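Local coordinates for phage-related protein (Bordetella bronchiseptica RB50, PDB 3BJQ) that is of unconfirmed function but, as a phage-related protein matching the phage major capsid protein E family, probably contributes to a phage coat, at residues P177-L182 with V250-D255; F263-Q268 with A298-L303. All coordinates share one frame; numbering follows the deposited sequence.

Contact 1 of 2, residues P177-L182 with V250-D255; sequences PNRLML and VSDNPD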
loop_
_atom_site.group_PDB
_atom_site.type_symbol
_atom_site.label_atom_id
_atom_site.label_comp_id
_atom_site.label_asym_id
_atom_site.label_seq_id
_atom_site.Cartn_x
_atom_site.Cartn_y
_atom_site.Cartn_z
ATOM N N PRO E 177 19.094 -42.712 11.743
ATOM C CA PRO E 177 19.744 -41.461 12.118
ATOM C C PRO E 177 19.913 -40.607 10.867
ATOM O O PRO E 177 20.083 -41.153 9.781
ATOM C CB PRO E 177 21.095 -41.913 12.676
ATOM C CG PRO E 177 21.326 -43.243 12.141
ATOM C CD PRO E 177 19.974 -43.872 11.954
ATOM N N ASN E 178 19.823 -39.289 11.016
ATOM C CA ASN E 178 19.917 -38.379 9.878
ATOM C C ASN E 178 21.028 -37.338 9.984
ATOM O O ASN E 178 21.151 -36.469 9.109
ATOM C CB ASN E 178 18.566 -37.691 9.646
ATOM C CG ASN E 178 18.080 -36.952 10.859
ATOM O OD1 ASN E 178 18.741 -36.942 11.898
ATOM N ND2 ASN E 178 16.925 -36.322 10.739
ATOM N N ARG E 179 21.828 -37.432 11.042
ATOM C CA ARG E 179 22.942 -36.534 11.248
ATOM C C ARG E 179 24.183 -37.330 11.547
ATOM O O ARG E 179 24.175 -38.125 12.472
ATOM C CB ARG E 179 22.745 -35.652 12.469
ATOM C CG ARG E 179 21.663 -34.679 12.386
ATOM C CD ARG E 179 21.985 -33.490 11.506
ATOM N NE ARG E 179 20.819 -32.624 11.563
ATOM C CZ ARG E 179 19.715 -32.826 10.857
ATOM N NH1 ARG E 179 19.647 -33.822 9.990
ATOM N NH2 ARG E 179 18.691 -32.007 11.000
ATOM N N LEU E 180 25.248 -37.095 10.792
ATOM C CA LEU E 180 26.552 -37.691 11.119
ATOM C C LEU E 180 27.523 -36.540 11.314
ATOM O O LEU E 180 27.660 -35.711 10.428
ATOM C CB LEU E 180 27.014 -38.673 10.024
ATOM C CG LEU E 180 28.182 -39.632 10.354
ATOM C CD1 LEU E 180 28.035 -40.942 9.594
ATOM C CD2 LEU E 180 29.485 -38.992 10.025
HETATM N N MSE E 181 28.134 -36.467 12.504
HETATM C CA MSE E 181 29.153 -35.492 12.820
HETATM C C MSE E 181 30.541 -36.141 12.689
HETATM O O MSE E 181 30.877 -37.050 13.435
HETATM C CB MSE E 181 28.975 -34.993 14.268
HETATM C CG MSE E 181 29.737 -33.741 14.638
HETATM SE SE MSE E 181 31.656 -33.864 14.819
HETATM C CE MSE E 181 31.776 -35.188 16.187
ATOM N N LEU E 182 31.328 -35.680 11.727
ATOM C CA LEU E 182 32.733 -36.071 11.598
ATOM C C LEU E 182 33.585 -34.928 12.123
ATOM O O LEU E 182 33.502 -33.811 11.590
ATOM C CB LEU E 182 33.110 -36.260 10.134
ATOM C CG LEU E 182 32.382 -37.316 9.310
ATOM C CD1 LEU E 182 32.882 -37.294 7.895
ATOM C CD2 LEU E 182 32.610 -38.679 9.936
ATOM N N VAL E 250 18.197 -36.378 14.703
ATOM C CA VAL E 250 17.887 -35.004 15.126
ATOM C C VAL E 250 16.697 -34.589 14.289
ATOM O O VAL E 250 16.726 -34.676 13.037
ATOM C CB VAL E 250 19.075 -34.061 14.859
ATOM C CG1 VAL E 250 18.815 -32.634 15.404
ATOM C CG2 VAL E 250 20.338 -34.622 15.484
ATOM N N SER E 251 15.611 -34.217 14.949
ATOM C CA SER E 251 14.423 -33.835 14.206
ATOM C C SER E 251 14.720 -32.717 13.188
ATOM O O SER E 251 15.361 -31.716 13.514
ATOM C CB SER E 251 13.306 -33.388 15.149
ATOM O OG SER E 251 12.237 -32.875 14.399
ATOM N N ASP E 252 14.218 -32.919 11.971
ATOM C CA ASP E 252 14.307 -31.959 10.878
ATOM C C ASP E 252 13.198 -30.892 10.948
ATOM O O ASP E 252 13.054 -30.121 10.040
ATOM C CB ASP E 252 14.191 -32.675 9.517
ATOM C CG ASP E 252 15.480 -33.379 9.088
ATOM O OD1 ASP E 252 16.561 -33.080 9.631
ATOM O OD2 ASP E 252 15.407 -34.237 8.177
ATOM N N ASN E 253 12.405 -30.881 12.008
ATOM C CA ASN E 253 11.309 -29.945 12.167
ATOM C C ASN E 253 11.836 -28.509 12.002
ATOM O O ASN E 253 12.802 -28.128 12.652
ATOM C CB ASN E 253 10.691 -30.146 13.556
ATOM C CG ASN E 253 9.259 -29.603 13.682
ATOM O OD1 ASN E 253 8.859 -28.659 13.008
ATOM N ND2 ASN E 253 8.503 -30.182 14.609
ATOM N N PRO E 254 11.252 -27.736 11.080
ATOM C CA PRO E 254 11.639 -26.334 10.955
ATOM C C PRO E 254 11.181 -25.442 12.122
ATOM O O PRO E 254 11.645 -24.317 12.217
ATOM C CB PRO E 254 10.980 -25.914 9.640
ATOM C CG PRO E 254 9.877 -26.848 9.432
ATOM C CD PRO E 254 10.271 -28.134 10.050
ATOM N N ASP E 255 10.269 -25.934 12.966
ATOM C CA ASP E 255 9.809 -25.254 14.185
ATOM C C ASP E 255 10.127 -26.168 15.374
ATOM O O ASP E 255 9.223 -26.811 15.933
ATOM C CB ASP E 255 8.285 -25.014 14.165
ATOM C CG ASP E 255 7.790 -24.337 12.898
ATOM O OD1 ASP E 255 8.468 -23.409 12.416
ATOM O OD2 ASP E 255 6.698 -24.737 12.399
#

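Contact 2 of 2, residues F263-Q268 with A298-L303; sequences FGYTYQ and ALSGML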
loop_
_atom_site.group_PDB
_atom_site.type_symbol
_atom_site.label_atom_id
_atom_site.label_comp_id
_atom_site.label_asym_id
_atom_site.label_seq_id
_atom_site.Cartn_x
_atom_site.Cartn_y
_atom_site.Cartn_z
ATOM N N PHE E 263 17.186 -36.379 19.586
ATOM C CA PHE E 263 18.401 -36.537 20.399
ATOM C C PHE E 263 18.600 -35.408 21.406
ATOM O O PHE E 263 18.960 -35.632 22.564
ATOM C CB PHE E 263 19.653 -36.621 19.507
ATOM C CG PHE E 263 20.951 -36.498 20.272
ATOM C CD1 PHE E 263 21.474 -37.582 20.947
ATOM C CD2 PHE E 263 21.642 -35.299 20.310
ATOM C CE1 PHE E 263 22.636 -37.468 21.674
ATOM C CE2 PHE E 263 22.803 -35.183 21.022
ATOM C CZ PHE E 263 23.301 -36.264 21.706
ATOM N N GLY E 264 18.408 -34.173 20.962
ATOM C CA GLY E 264 18.656 -33.023 21.845
ATOM C C GLY E 264 18.115 -31.713 21.335
ATOM O O GLY E 264 17.648 -31.607 20.207
ATOM N N TYR E 265 18.177 -30.705 22.204
ATOM C CA TYR E 265 17.678 -29.372 21.909
ATOM C C TYR E 265 18.534 -28.356 22.622
ATOM O O TYR E 265 19.130 -28.662 23.642
ATOM C CB TYR E 265 16.239 -29.198 22.445
ATOM C CG TYR E 265 15.234 -29.965 21.636
ATOM C CD1 TYR E 265 14.879 -29.529 20.364
ATOM C CD2 TYR E 265 14.674 -31.154 22.117
ATOM C CE1 TYR E 265 13.972 -30.264 19.587
ATOM C CE2 TYR E 265 13.755 -31.894 21.343
ATOM C CZ TYR E 265 13.417 -31.447 20.094
ATOM O OH TYR E 265 12.522 -32.165 19.313
ATOM N N THR E 266 18.579 -27.152 22.070
ATOM C CA THR E 266 19.106 -26.000 22.787
ATOM C C THR E 266 17.863 -25.336 23.433
ATOM O O THR E 266 17.029 -24.740 22.761
ATOM C CB THR E 266 19.936 -25.035 21.865
ATOM O OG1 THR E 266 21.145 -25.689 21.406
ATOM C CG2 THR E 266 20.306 -23.761 22.583
ATOM N N TYR E 267 17.699 -25.539 24.733
ATOM C CA TYR E 267 16.607 -24.920 25.493
ATOM C C TYR E 267 16.918 -23.438 25.504
ATOM O O TYR E 267 17.971 -23.039 26.014
ATOM C CB TYR E 267 16.566 -25.498 26.931
ATOM C CG TYR E 267 15.821 -26.821 27.072
ATOM C CD1 TYR E 267 15.783 -27.749 26.028
ATOM C CD2 TYR E 267 15.197 -27.158 28.245
ATOM C CE1 TYR E 267 15.111 -28.950 26.144
ATOM C CE2 TYR E 267 14.527 -28.387 28.379
ATOM C CZ TYR E 267 14.475 -29.259 27.321
ATOM O OH TYR E 267 13.818 -30.456 27.442
ATOM N N GLN E 268 16.037 -22.617 24.933
ATOM C CA GLN E 268 16.326 -21.207 24.773
ATOM C C GLN E 268 15.153 -20.370 25.184
ATOM O O GLN E 268 14.033 -20.630 24.781
ATOM C CB GLN E 268 16.696 -20.874 23.327
ATOM C CG GLN E 268 17.200 -19.443 23.167
ATOM C CD GLN E 268 18.136 -19.278 21.992
ATOM O OE1 GLN E 268 19.190 -19.916 21.937
ATOM N NE2 GLN E 268 17.764 -18.414 21.047
ATOM N N ALA E 298 20.692 -29.474 25.804
ATOM C CA ALA E 298 20.210 -30.542 26.664
ATOM C C ALA E 298 20.111 -31.825 25.825
ATOM O O ALA E 298 19.624 -31.794 24.706
ATOM C CB ALA E 298 18.868 -30.170 27.232
ATOM N N LEU E 299 20.612 -32.933 26.363
ATOM C CA LEU E 299 20.477 -34.225 25.715
ATOM C C LEU E 299 19.131 -34.753 26.219
ATOM O O LEU E 299 18.947 -34.937 27.396
ATOM C CB LEU E 299 21.650 -35.150 26.091
ATOM C CG LEU E 299 21.971 -36.261 25.086
ATOM C CD1 LEU E 299 23.339 -36.886 25.347
ATOM C CD2 LEU E 299 20.905 -37.301 25.091
ATOM N N SER E 300 18.174 -34.932 25.321
ATOM C CA SER E 300 16.850 -35.415 25.694
ATOM C C SER E 300 16.655 -36.876 25.323
ATOM O O SER E 300 15.948 -37.567 26.015
ATOM C CB SER E 300 15.749 -34.516 25.065
ATOM O OG SER E 300 15.987 -34.263 23.681
ATOM N N GLY E 301 17.288 -37.344 24.243
ATOM C CA GLY E 301 17.075 -38.695 23.727
ATOM C C GLY E 301 18.351 -39.455 23.396
ATOM O O GLY E 301 18.754 -39.538 22.240
HETATM N N MSE E 302 18.956 -40.042 24.417
HETATM C CA MSE E 302 20.212 -40.795 24.277
HETATM C C MSE E 302 20.129 -41.910 23.243
HETATM O O MSE E 302 21.054 -42.109 22.465
HETATM C CB MSE E 302 20.653 -41.361 25.625
HETATM C CG MSE E 302 21.940 -42.204 25.570
HETATM SE SE MSE E 302 21.590 -44.061 25.187
HETATM C CE MSE E 302 20.628 -44.408 26.915
ATOM N N LEU E 303 19.017 -42.622 23.202
ATOM C CA LEU E 303 18.895 -43.723 22.271
ATOM C C LEU E 303 18.881 -43.265 20.818
ATOM O O LEU E 303 18.989 -44.090 19.921
ATOM C CB LEU E 303 17.620 -44.538 22.538
ATOM C CG LEU E 303 17.588 -45.394 23.788
ATOM C CD1 LEU E 303 16.153 -45.999 23.909
ATOM C CD2 LEU E 303 18.646 -46.487 23.749
#

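Contact 1 of 2, residues P177-L182 with V250-D255
N178 and R179, where strand 179-183 begins, face V250 in the loop that follows strand 245-248, with the CA atoms of R179 and V250 6.6 Å apart; both also bond to the backbone of G248, a classic beta bulge. The side-chain amide of N178 then carries the pairing beyond the bulge. Its OD1 accepts from V250 N at 2.9 Å, in the carbonyl plane, on a lone pair and almost straight (174°), while N178 ND2 donates to V250 O at 2.8 Å. Chi1 of 57° sets CG between the backbone N and the carbonyl carbon; the amide beyond it meets the N and O of V250. R179 crosses V250 at about a right angle, its CG packing on V250 CG2 at 3.4 Å. V250 O lies over one face of the guanidinium, toward the rim. At the guanidinium edge comes D252: R179 NH2 meets D252 OD1 at 2.7 Å in a salt bridge, the two planes only 14° apart, and NH1 adds a weak bond to the same oxygen. R179 NH1 also donates to N178 O, which steadies the guanidinium's rotation. E220 and E221 form long, weak ion pairs with NH1. The contact thus splices loop to strand through a side chain imitating a backbone partner, and R179 probably offsets the negative charge where D252 and E220 come close.

Contact 2 of 2, residues F263-Q268 with A298-L303
F263 and L299 cross obliquely where the antiparallel strands 264-269 and 286-299 meet. The phenyl CG is anti to the backbone N (chi1 168°), and the far end of the ring reaches the leucine branch point, CZ lying 3.6 Å from L299 CG. L299 CD1 packs on the same CE1-CZ corner, whereas CD2 also lies near the carbonyl oxygen of F263. W246 and F35 meet the F263 ring edge-to-face. Y267 is used differently: the CB of A298 sits over one face of its ring, offset toward the rim, in a CH-pi contact 4.3 Å from the centroid, and Y267 OH is bonded to L48 N. Y265 brings its CD2 to within 3.7 Å of S300 OG, and that hydroxyl is hydrogen-bonded to S262 O. Between the strands, Y265 and A298 form a hydrogen-bonded pair, with A298 N to Y265 O at 2.8 Å. G264 faces L299 in the neighbouring non-hydrogen-bonded pair, G264 CA 3.3 Å from A298 O, and L299 lies on the sheet face opposite Y265 and A298. Past the pair, F263 O takes two donors from one face of its plane, S300 N at 3.0 Å and G301 N at 2.9 Å. The doubly held carbonyl ties the turn after strand 286-299 to the start of its partner, so that F263 O and the backbone N of S300 and G301 find their partners within the contact, in a buried setting.

How the contacts relate
Following the chain, contact 1 comes first: it closes a loop of 67 residues that leaves strand 179-183 and returns just after strand 245-248, its antiparallel neighbour in one sheet. Contact 2 opens a few residues after contact 1 ends and closes a shorter loop containing strand 274-281 and most of strand 286-299, so the two stand in series, neither nesting nor crossing. Their centres lie 12 Å apart, and their nearest atoms, about 4 Å apart, do not touch. Residues 256-262 bridge them: E260 bonds to N253 and Y265, S262 to S251 and S300. Together the contacts mark the passage from that sheet to the one holding strands 264-269 and 286-299.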